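PDB 4G68: ABC transporter from Caldanaerobius, which probably serves as the solute-binding component of an ABC importer, capturing xylan-derived xylo-oligosaccharides for uptake by this thermophilic bacterium. Local coordinates for residues D121-W126 with Q132-A137. Numbering follows the deposited sequence.
Sequences DIFQTW and QPFVEA. With XYP (beta-D-xylopyranose), chain D; XYP (beta-D-xylopyranose), chain B.
The ring of Phe134 meets strand 122-126 at two points: Thr125 OG1 lies at its edge, near the ring plane and 3.9 Å from CE2, while Phe123 CE1 comes up obliquely to CD2 at 4.2 Å. Neither is a stack; the two phenyl rings touch through single carbons. Phe123 turns its ring to this side by setting CG between its backbone N and carbonyl carbon (chi1 60°), and Ile110 and Tyr106 of helix 103-115 pack against it as well. The polar need of Thr125 OG1 is met by Ser131 just before the helix, which also bonds Trp126 O, so the turn into helix 132-136 is tied to the end of the strand. On that helix, Gln132 NE2 bonds Glu136 OE2 at 2.9 Å, reaching the carboxylate from above its plane.

Trp126, which follows Thr125, packs edge-to-face with Phe130 and carries its indole to the bound sugar. C2 of the chain B xylose sits 3.3 Å above one face of the indole, offset toward the rim, and C3 of the chain D xylose lies in plane at its edge. From that edge NE1 donates to O3 of the chain D xylose at 3.2 Å (160°), with a weak, bent bond to its O4. A leucine here would probably leave that O3 without this donor and C2 of the chain B xylose without the indole face beneath it. Phe123 and Thr125 thus pack on the helix while Trp126, at the strand's end, offers an edge N-H and part of a face to the glycan pocket of a periplasmic-binding-protein fold.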
loop_
_atom_site.group_PDB
_atom_site.type_symbol
_atom_site.label_atom_id
_atom_site.label_comp_id
_atom_site.label_asym_id
_atom_site.label_seq_id
_atom_site.Cartn_x
_atom_site.Cartn_y
_atom_site.Cartn_z
ATOM N N ASP A 121 -10.381 16.897 12.878
ATOM C CA ASP A 121 -11.224 17.370 11.784
ATOM C C ASP A 121 -11.008 16.605 10.492
ATOM O O ASP A 121 -11.993 16.209 9.832
ATOM C CB ASP A 121 -11.037 18.874 11.546
ATOM C CG ASP A 121 -11.435 19.670 12.718
ATOM O OD1 ASP A 121 -12.659 19.769 12.995
ATOM O OD2 ASP A 121 -10.540 20.242 13.363
ATOM N N ILE A 122 -9.751 16.347 10.170
ATOM C CA ILE A 122 -9.373 15.664 8.890
ATOM C C ILE A 122 -8.365 14.608 9.190
ATOM O O ILE A 122 -7.416 14.864 9.925
ATOM C CB ILE A 122 -8.701 16.611 7.923
ATOM C CG1 ILE A 122 -9.640 17.854 7.729
ATOM C CG2 ILE A 122 -8.402 15.908 6.563
ATOM C CD1 ILE A 122 -8.976 19.010 7.005
ATOM N N PHE A 123 -8.539 13.416 8.634
ATOM C CA PHE A 123 -7.604 12.349 8.907
ATOM C C PHE A 123 -7.350 11.545 7.640
ATOM O O PHE A 123 -8.278 11.321 6.820
ATOM C CB PHE A 123 -8.093 11.422 10.107
ATOM C CG PHE A 123 -9.407 10.746 9.878
ATOM C CD1 PHE A 123 -9.440 9.433 9.327
ATOM C CD2 PHE A 123 -10.592 11.332 10.279
ATOM C CE1 PHE A 123 -10.662 8.774 9.142
ATOM C CE2 PHE A 123 -11.825 10.680 10.117
ATOM C CZ PHE A 123 -11.865 9.378 9.590
ATOM N N GLN A 124 -6.114 11.082 7.521
ATOM C CA GLN A 124 -5.737 10.183 6.449
ATOM C C GLN A 124 -6.251 8.791 6.779
ATOM O O GLN A 124 -6.375 8.445 7.941
ATOM C CB GLN A 124 -4.230 10.171 6.322
ATOM C CG GLN A 124 -3.665 9.288 5.229
ATOM C CD GLN A 124 -2.141 9.275 5.155
ATOM O OE1 GLN A 124 -1.485 10.069 5.809
ATOM N NE2 GLN A 124 -1.582 8.436 4.269
ATOM N N THR A 125 -6.631 8.012 5.761
ATOM C CA THR A 125 -7.173 6.721 6.040
ATOM C C THR A 125 -6.905 5.852 4.814
ATOM O O THR A 125 -6.380 6.337 3.794
ATOM C CB THR A 125 -8.694 6.777 6.342
ATOM O OG1 THR A 125 -9.108 5.520 6.817
ATOM C CG2 THR A 125 -9.516 7.095 5.072
ATOM N N TRP A 126 -7.272 4.608 4.963
ATOM C CA TRP A 126 -7.311 3.652 3.863
ATOM C C TRP A 126 -8.739 3.351 3.559
ATOM O O TRP A 126 -9.500 2.945 4.432
ATOM C CB TRP A 126 -6.584 2.326 4.242
ATOM C CG TRP A 126 -5.074 2.587 4.399
ATOM C CD1 TRP A 126 -4.093 2.657 3.428
ATOM C CD2 TRP A 126 -4.403 2.872 5.636
ATOM N NE1 TRP A 126 -2.867 2.946 3.982
ATOM C CE2 TRP A 126 -2.988 3.041 5.315
ATOM C CE3 TRP A 126 -4.823 2.945 6.972
ATOM C CZ2 TRP A 126 -2.066 3.359 6.259
ATOM C CZ3 TRP A 126 -3.863 3.216 7.954
ATOM C CH2 TRP A 126 -2.502 3.380 7.592
ATOM N N GLN A 132 -14.567 1.109 6.803
ATOM C CA GLN A 132 -16.012 0.769 6.772
ATOM C C GLN A 132 -16.630 0.893 8.190
ATOM O O GLN A 132 -17.770 1.412 8.324
ATOM C CB GLN A 132 -16.228 -0.647 6.179
ATOM C CG GLN A 132 -17.707 -0.975 5.913
ATOM C CD GLN A 132 -17.869 -2.384 5.432
ATOM O OE1 GLN A 132 -16.896 -3.022 5.031
ATOM N NE2 GLN A 132 -19.097 -2.915 5.496
ATOM N N PRO A 133 -15.902 0.449 9.247
ATOM C CA PRO A 133 -16.491 0.568 10.574
ATOM C C PRO A 133 -16.730 2.019 10.980
ATOM O O PRO A 133 -17.740 2.285 11.614
ATOM C CB PRO A 133 -15.420 -0.048 11.506
ATOM C CG PRO A 133 -14.611 -0.943 10.621
ATOM C CD PRO A 133 -14.611 -0.275 9.281
ATOM N N PHE A 134 -15.792 2.929 10.665
ATOM C CA PHE A 134 -15.961 4.345 11.016
ATOM C C PHE A 134 -17.238 4.910 10.365
ATOM O O PHE A 134 -18.006 5.657 10.988
ATOM C CB PHE A 134 -14.787 5.198 10.496
ATOM C CG PHE A 134 -13.383 4.638 10.745
ATOM C CD1 PHE A 134 -13.083 3.828 11.814
ATOM C CD2 PHE A 134 -12.353 5.015 9.899
ATOM C CE1 PHE A 134 -11.779 3.338 11.997
ATOM C CE2 PHE A 134 -11.033 4.585 10.133
ATOM C CZ PHE A 134 -10.772 3.700 11.161
ATOM N N VAL A 135 -17.439 4.545 9.088
ATOM C CA VAL A 135 -18.613 5.018 8.296
ATOM C C VAL A 135 -19.871 4.425 8.859
ATOM O O VAL A 135 -20.848 5.151 9.090
ATOM C CB VAL A 135 -18.428 4.674 6.815
ATOM C CG1 VAL A 135 -19.680 4.995 5.976
ATOM C CG2 VAL A 135 -17.253 5.496 6.270
ATOM N N GLU A 136 -19.851 3.122 9.130
ATOM C CA GLU A 136 -21.050 2.430 9.686
ATOM C C GLU A 136 -21.419 2.938 11.094
ATOM O O GLU A 136 -22.621 3.000 11.480
ATOM C CB GLU A 136 -20.813 0.936 9.655
ATOM C CG GLU A 136 -20.933 0.422 8.243
ATOM C CD GLU A 136 -20.878 -1.094 8.194
ATOM O OE1 GLU A 136 -20.564 -1.729 9.233
ATOM O OE2 GLU A 136 -21.120 -1.632 7.102
ATOM N N ALA A 137 -20.412 3.385 11.851
ATOM C CA ALA A 137 -20.684 3.956 13.180
ATOM C C ALA A 137 -21.146 5.419 13.152
ATOM O O ALA A 137 -21.321 6.036 14.189
ATOM C CB ALA A 137 -19.421 3.834 14.027
HETATM C C1 XYP D . 2.827 4.865 3.489
HETATM C C2 XYP D . 1.669 4.846 2.487
HETATM C C3 XYP D . 0.525 4.068 3.175
HETATM C C4 XYP D . 1.079 2.689 3.454
HETATM C C5 XYP D . 2.333 2.786 4.345
HETATM O O2 XYP D . 1.251 6.200 2.309
HETATM O O3 XYP D . -0.488 3.965 2.152
HETATM O O4 XYP D . 0.051 1.994 4.169
HETATM O O5 XYP D . 3.307 3.569 3.643
HETATM C C1 XYP B . -0.030 0.609 4.030
HETATM C C2 XYP B . -0.703 0.045 5.277
HETATM C C3 XYP B . -0.878 -1.464 5.074
HETATM C C4 XYP B . -1.539 -1.799 3.713
HETATM C C5 XYP B . -0.906 -1.011 2.529
HETATM O O2 XYP B . 0.072 0.375 6.412
HETATM O O3 XYP B . -1.671 -1.937 6.185
HETATM O O4 XYP B . -1.495 -3.197 3.414
HETATM O O5 XYP B . -0.789 0.366 2.866
#